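Local structure of C2 toxin component I (Clostridium botulinum, 2J3X) at residues E38-Q43 with K47-K52. The protein acts as the ADP-ribosyltransferase component of the binary C2 toxin, modifying actin in host cells. The protein carries 2 engineered substitutions. Numbering follows the deposited sequence.
With SO4 (sulfate ion), chain P.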
loop_
_atom_site.group_PDB
_atom_site.type_symbol
_atom_site.label_atom_id
_atom_site.label_comp_id
_atom_site.label_asym_id
_atom_site.label_seq_id
_atom_site.Cartn_x
_atom_site.Cartn_y
_atom_site.Cartn_z
ATOM N N GLU A 38 -1.843 27.345 -3.449
ATOM C CA GLU A 38 -3.080 27.565 -4.202
ATOM C C GLU A 38 -2.988 27.098 -5.652
ATOM O O GLU A 38 -3.920 26.484 -6.162
ATOM C CB GLU A 38 -3.496 29.054 -4.169
ATOM C CG GLU A 38 -3.911 29.515 -2.781
ATOM C CD GLU A 38 -4.670 30.862 -2.797
ATOM O OE1 GLU A 38 -5.090 31.296 -3.893
ATOM O OE2 GLU A 38 -4.859 31.461 -1.716
ATOM N N VAL A 39 -1.875 27.403 -6.307
ATOM C CA VAL A 39 -1.685 27.002 -7.700
ATOM C C VAL A 39 -1.716 25.479 -7.754
ATOM O O VAL A 39 -2.424 24.895 -8.581
ATOM C CB VAL A 39 -0.377 27.549 -8.279
ATOM C CG1 VAL A 39 -0.080 26.932 -9.664
ATOM C CG2 VAL A 39 -0.428 29.072 -8.348
ATOM N N ALA A 40 -1.031 24.837 -6.806
ATOM C CA ALA A 40 -0.965 23.358 -6.802
ATOM C C ALA A 40 -2.330 22.737 -6.581
ATOM O O ALA A 40 -2.711 21.790 -7.271
ATOM C CB ALA A 40 0.023 22.891 -5.724
ATOM N N VAL A 41 -3.087 23.265 -5.616
ATOM C CA VAL A 41 -4.410 22.744 -5.308
ATOM C C VAL A 41 -5.430 23.043 -6.440
ATOM O O VAL A 41 -6.248 22.184 -6.808
ATOM C CB VAL A 41 -4.915 23.295 -3.953
ATOM C CG1 VAL A 41 -6.467 23.148 -3.824
ATOM C CG2 VAL A 41 -4.170 22.634 -2.827
ATOM N N ASN A 42 -5.372 24.254 -6.985
ATOM C CA ASN A 42 -6.283 24.665 -8.065
ATOM C C ASN A 42 -6.183 23.799 -9.293
ATOM O O ASN A 42 -7.167 23.616 -10.004
ATOM C CB ASN A 42 -5.921 26.061 -8.531
ATOM C CG ASN A 42 -6.692 27.122 -7.821
ATOM O OD1 ASN A 42 -6.250 28.280 -7.772
ATOM N ND2 ASN A 42 -7.867 26.771 -7.319
ATOM N N GLN A 43 -4.982 23.308 -9.576
ATOM C CA GLN A 43 -4.790 22.479 -10.737
ATOM C C GLN A 43 -5.567 21.161 -10.596
ATOM O O GLN A 43 -5.869 20.531 -11.599
ATOM C CB GLN A 43 -3.308 22.247 -10.998
ATOM C CG GLN A 43 -2.572 23.492 -11.531
ATOM C CD GLN A 43 -1.144 23.186 -11.880
ATOM O OE1 GLN A 43 -0.846 22.724 -12.985
ATOM N NE2 GLN A 43 -0.254 23.401 -10.940
ATOM N N LYS A 47 -9.377 17.076 -14.121
ATOM C CA LYS A 47 -9.379 15.624 -13.830
ATOM C C LYS A 47 -8.136 14.852 -14.313
ATOM O O LYS A 47 -7.614 13.975 -13.598
ATOM C CB LYS A 47 -10.646 14.951 -14.361
ATOM C CG LYS A 47 -11.928 15.543 -13.804
ATOM C CD LYS A 47 -13.036 14.467 -13.658
ATOM C CE LYS A 47 -14.447 15.101 -13.608
ATOM N NZ LYS A 47 -14.501 16.415 -12.842
ATOM N N GLU A 48 -7.681 15.176 -15.519
ATOM C CA GLU A 48 -6.416 14.679 -16.052
ATOM C C GLU A 48 -5.233 14.902 -15.079
ATOM O O GLU A 48 -4.563 13.929 -14.711
ATOM C CB GLU A 48 -6.114 15.364 -17.379
ATOM C CG GLU A 48 -5.516 14.463 -18.437
ATOM C CD GLU A 48 -6.580 13.901 -19.405
ATOM O OE1 GLU A 48 -7.247 14.709 -20.121
ATOM O OE2 GLU A 48 -6.737 12.646 -19.460
ATOM N N TYR A 49 -4.999 16.156 -14.663
ATOM C CA TYR A 49 -3.933 16.506 -13.705
ATOM C C TYR A 49 -4.136 15.828 -12.378
ATOM O O TYR A 49 -3.167 15.395 -11.805
ATOM C CB TYR A 49 -3.765 18.025 -13.519
ATOM C CG TYR A 49 -2.930 18.599 -12.317
ATOM C CD1 TYR A 49 -3.523 18.800 -11.069
ATOM C CD2 TYR A 49 -1.596 19.025 -12.462
ATOM C CE1 TYR A 49 -2.822 19.382 -9.972
ATOM C CE2 TYR A 49 -0.853 19.610 -11.346
ATOM C CZ TYR A 49 -1.487 19.804 -10.099
ATOM O OH TYR A 49 -0.848 20.424 -8.966
ATOM N N LYS A 50 -5.369 15.751 -11.876
ATOM C CA LYS A 50 -5.597 15.069 -10.591
ATOM C C LYS A 50 -5.182 13.605 -10.682
ATOM O O LYS A 50 -4.546 13.077 -9.794
ATOM C CB LYS A 50 -7.058 15.147 -10.145
ATOM C CG LYS A 50 -7.263 14.451 -8.792
ATOM C CD LYS A 50 -8.651 14.725 -8.218
ATOM C CE LYS A 50 -8.752 14.108 -6.847
ATOM N NZ LYS A 50 -9.092 12.675 -6.947
ATOM N N THR A 51 -5.539 12.961 -11.790
ATOM C CA THR A 51 -5.132 11.563 -12.005
ATOM C C THR A 51 -3.602 11.464 -12.041
ATOM O O THR A 51 -2.990 10.585 -11.403
ATOM C CB THR A 51 -5.777 11.024 -13.306
ATOM O OG1 THR A 51 -7.189 10.921 -13.081
ATOM C CG2 THR A 51 -5.207 9.621 -13.677
ATOM N N LYS A 52 -2.999 12.386 -12.766
ATOM C CA LYS A 52 -1.549 12.396 -12.950
ATOM C C LYS A 52 -0.807 12.579 -11.609
ATOM O O LYS A 52 0.197 11.869 -11.301
ATOM C CB LYS A 52 -1.173 13.491 -13.950
ATOM C CG LYS A 52 0.332 13.605 -14.228
ATOM C CD LYS A 52 0.956 14.868 -13.659
ATOM C CE LYS A 52 1.175 15.873 -14.771
ATOM N NZ LYS A 52 1.322 17.246 -14.210
HETATM S S SO4 P . -7.921 9.847 -9.509
HETATM O O1 SO4 P . -8.425 11.225 -9.478
HETATM O O2 SO4 P . -6.516 9.755 -9.077
HETATM O O3 SO4 P . -8.715 8.995 -8.618
HETATM O O4 SO4 P . -7.942 9.408 -10.910
#
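Y49, from the first turn of helix 47-59, lays its ring against Q43 near the C-terminal end of helix 35-42 and carries its hydroxyl on to the backbone of A40. The ring reaches back because CG stands anti to the backbone N (chi1 166°), which sends the phenol away from its own helix toward the end of the preceding one. There Y49 OH donates a hydrogen bond of 2.9 Å to A40 O. The donor lies in the carbonyl plane, on a lone pair, with a C=O...O angle of 120°, so the phenol occupies a main-chain acceptor near the C-terminal end of helix 35-42.

Q43 covers one face of the same ring. Its CB sits 3.2 Å from the centroid of the Y49 ring in a CH-pi contact, over the face and displaced toward the rim; the approach is unusually short, and its exact value is doubtful. Beyond CB the extended glutamine chain runs on over the CE2 edge of the ring, where the terminal amide stacks in an offset position with the two planes 25° apart. Q43 OE1 lies 3.5 Å from Y49 CE2, whereas the main-chain Q43 O comes to 3.0 Å from Y49 CD1. The tyrosine is thus fixed by a bond at its tip and a glutamine over its face. D81 of helix 77-90 touches A40, Q43 and Y49 alike.

On helix 47-59, K50 NZ binds sulfate O1 at 3.0 Å, an ion probably from the crystallisation liquor, and also bonds to S148 OG. Overall, a short loop joins two consecutive helices, and a tyrosine in the first turn of the second packs on the end of the first, within the N-terminal ADP-ribosyltransferase-like region of the toxin component.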